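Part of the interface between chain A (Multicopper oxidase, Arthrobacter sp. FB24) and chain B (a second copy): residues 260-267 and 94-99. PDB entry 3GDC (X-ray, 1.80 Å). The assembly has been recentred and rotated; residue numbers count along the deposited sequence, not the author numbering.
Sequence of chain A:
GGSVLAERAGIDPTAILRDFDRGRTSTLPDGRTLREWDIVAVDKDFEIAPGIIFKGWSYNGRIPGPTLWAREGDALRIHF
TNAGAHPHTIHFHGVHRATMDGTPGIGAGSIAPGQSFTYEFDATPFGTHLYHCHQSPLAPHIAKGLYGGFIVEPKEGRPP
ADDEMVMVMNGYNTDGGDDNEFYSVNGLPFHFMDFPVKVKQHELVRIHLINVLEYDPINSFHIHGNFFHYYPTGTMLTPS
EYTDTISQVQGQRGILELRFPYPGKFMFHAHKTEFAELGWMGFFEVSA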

# COMPACT_ATOMS: atom_id res chain seq x y z
N PHE A 260 0.50 -15.67 20.89
CA PHE A 260 1.72 -15.12 21.49
C PHE A 260 2.49 -16.23 22.20
O PHE A 260 1.99 -16.80 23.17
N PRO A 261 3.70 -16.56 21.70
CA PRO A 261 4.44 -17.71 22.26
C PRO A 261 5.10 -17.45 23.61
O PRO A 261 5.42 -18.41 24.32
N TYR A 262 5.29 -16.18 23.98
CA TYR A 262 6.04 -15.82 25.19
C TYR A 262 5.32 -14.78 26.04
O TYR A 262 4.71 -13.86 25.51
N PRO A 263 5.38 -14.92 27.38
CA PRO A 263 4.74 -13.94 28.26
C PRO A 263 5.52 -12.63 28.26
O PRO A 263 6.68 -12.60 27.83
N GLY A 264 4.89 -11.55 28.72
CA GLY A 264 5.54 -10.24 28.82
C GLY A 264 4.88 -9.14 28.01
O GLY A 264 3.78 -9.34 27.48
N LYS A 265 5.55 -7.99 27.94
CA LYS A 265 5.05 -6.82 27.23
C LYS A 265 5.60 -6.73 25.81
O LYS A 265 6.82 -6.76 25.60
N PHE A 266 4.69 -6.61 24.84
CA PHE A 266 5.06 -6.50 23.43
C PHE A 266 4.39 -5.28 22.81
O PHE A 266 3.16 -5.19 22.76
N MET A 267 5.21 -4.33 22.38
CA MET A 267 4.70 -3.09 21.79
C MET A 267 3.96 -3.37 20.47
O MET A 267 4.31 -4.28 19.72
N GLY B 94 11.21 -10.49 14.35
CA GLY B 94 11.38 -11.93 14.50
C GLY B 94 10.73 -12.28 15.82
O GLY B 94 10.36 -11.39 16.58
N VAL B 95 10.58 -13.57 16.10
CA VAL B 95 9.93 -14.01 17.32
C VAL B 95 10.98 -14.10 18.43
O VAL B 95 12.04 -14.71 18.24
N HIS B 96 10.69 -13.48 19.58
CA HIS B 96 11.59 -13.49 20.72
C HIS B 96 10.88 -13.09 22.02
O HIS B 96 9.77 -12.57 22.00
N ARG B 97 11.55 -13.35 23.15
CA ARG B 97 11.06 -12.95 24.46
C ARG B 97 11.07 -11.44 24.59
O ARG B 97 11.85 -10.75 23.92
N ALA B 98 10.22 -10.93 25.48
CA ALA B 98 10.08 -9.48 25.71
C ALA B 98 11.39 -8.80 26.14
O ALA B 98 11.69 -7.69 25.71
N THR B 99 12.18 -9.48 26.97
CA THR B 99 13.46 -8.91 27.43
C THR B 99 14.53 -8.83 26.34
O THR B 99 15.57 -8.18 26.54

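Two copies of a protein can adhere without a single direct hydrogen bond between the segments that meet, provided that aliphatic groups find aromatic faces to lie against, and a water can bridge backbone polar groups at the margin. The contact between residues 260-267 of chain A and 94-99 of chain B in this multicopper oxidase illustrates the principle on a small scale, with 320 Å² buried over both sides.

At the apolar centre sits Ala B98, whose CB points toward chain A and enters a pocket lined by the start of a strand. Its methyl lies over one face of the Phe A266 ring, 4.3 Å from CB to the ring centroid and 25° off the ring normal, a CH-pi contact in which CB of Ala B98 comes within 3.9 Å of CZ of Phe A266. The phenylalanine reaches this position indirectly: its CA-to-CB bond runs sideways, but with chi1 at -63° (m) and chi2 at -87° the ring comes nearer to chain B. Its edge then meets the backbone, CE1 of Phe A266 lying 3.4 Å from O of His B96, so that an aromatic C-H borders a carbonyl oxygen.

The main chain of the strand completes the pocket. The same Ala B98 CB packs 3.5 Å from O of Lys A265 and 4.2 Å from CA of Gly A264. The glycine suits the place: a CB there would point toward chain B and fall about 2.8 Å from CB of Ala B98, a clash. Its backbone angles, phi 120° and psi -171°, independently call for glycine.

A second aromatic group extends the contact. The CA-to-CB bond of Tyr A262 points toward chain B in an m rotamer (chi1 -63°), and its ring receives the aliphatic part of Arg B97, also m at chi1. CG of Arg B97 stands over one face, 4.2 Å from the centroid of the Tyr A262 ring and only 16° off its normal; here a charged residue contributes a methylene. Near the plane of the same ring, at its edge, CG1 of Val B95 approaches CE2 of Tyr A262 at 4.0 Å. Val B95, with chi1 at 172° (t), uses this methyl twice, for CG1 also packs 3.7 Å from CG of Pro A261, whose CA-to-CB bond points toward chain B and whose ring has a C-gamma endo pucker.

Other side chains turn from the contact. His B96 directs its CB away, in a p rotamer, and its NE2 is hydrogen-bonded elsewhere in the structure; its backbone is touched by both aromatic rings, at C by Tyr A262 and at O by Phe A266. Lys A265 starts sideways and its extended chain leads away, while its carbonyl meets the alanine.

At the polar edge, one water joins the backbones. It donates to O of Pro A263 at a short 2.5 Å from its own oxygen and accepts from N of Ala B98 at 3.1 Å. The bridge satisfies two main-chain groups that make no direct hydrogen bond across the contact, and it ties polar solvation to the very residue whose methyl fills the apolar centre.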

# COMPACT_ATOMS: atom_id res chain seq x y z
CB PHE A 260 1.38 -14.03 22.49
CG PHE A 260 0.85 -12.76 21.88
CD1 PHE A 260 1.71 -11.68 21.65
CD2 PHE A 260 -0.50 -12.63 21.56
CE1 PHE A 260 1.22 -10.49 21.10
CE2 PHE A 260 -0.99 -11.43 21.01
CZ PHE A 260 -0.13 -10.37 20.78
CB PRO A 261 5.52 -17.97 21.20
CG PRO A 261 5.76 -16.64 20.58
CD PRO A 261 4.43 -15.94 20.58
CB TYR A 262 7.45 -15.29 24.81
CG TYR A 262 8.31 -16.32 24.13
CD1 TYR A 262 8.72 -17.47 24.81
CD2 TYR A 262 8.74 -16.15 22.81
CE1 TYR A 262 9.51 -18.43 24.20
CE2 TYR A 262 9.54 -17.10 22.18
CZ TYR A 262 9.92 -18.25 22.89
OH TYR A 262 10.71 -19.22 22.31
CB PRO A 263 4.81 -14.60 29.64
CG PRO A 263 6.01 -15.48 29.56
CD PRO A 263 6.06 -15.98 28.15
CB LYS A 265 5.45 -5.54 27.97
CG LYS A 265 4.48 -5.04 29.00
CD LYS A 265 4.88 -3.63 29.39
CE LYS A 265 3.93 -3.03 30.41
NZ LYS A 265 4.19 -1.56 30.54
CB PHE A 266 4.69 -7.78 22.69
CG PHE A 266 5.44 -8.98 23.18
CD1 PHE A 266 6.68 -9.30 22.65
CD2 PHE A 266 4.93 -9.77 24.21
CE1 PHE A 266 7.40 -10.40 23.11
CE2 PHE A 266 5.64 -10.88 24.70
CZ PHE A 266 6.88 -11.20 24.14
CB MET A 267 5.83 -2.09 21.57
CG MET A 267 5.37 -0.68 21.27
SD MET A 267 6.79 0.43 21.13
CE MET A 267 7.10 0.77 22.86
CB VAL B 95 9.20 -15.35 17.12
CG1 VAL B 95 8.70 -15.91 18.44
CG2 VAL B 95 8.04 -15.17 16.15
CB HIS B 96 12.77 -12.54 20.46
CG HIS B 96 12.35 -11.17 20.05
ND1 HIS B 96 12.53 -10.69 18.77
CD2 HIS B 96 11.76 -10.17 20.75
CE1 HIS B 96 12.06 -9.46 18.70
NE2 HIS B 96 11.59 -9.12 19.88
CB ARG B 97 11.95 -13.54 25.56
CG ARG B 97 11.86 -15.05 25.71
CD ARG B 97 12.96 -15.55 26.64
NE ARG B 97 14.24 -15.69 25.93
CZ ARG B 97 15.44 -15.62 26.50
NH1 ARG B 97 15.56 -15.40 27.81
NH2 ARG B 97 16.53 -15.77 25.76
CB ALA B 98 8.99 -9.22 26.73
CB THR B 99 14.06 -9.74 28.58
OG1 THR B 99 14.15 -11.11 28.18
CG2 THR B 99 13.21 -9.61 29.83
O HOH W 1 9.07 -13.18 27.27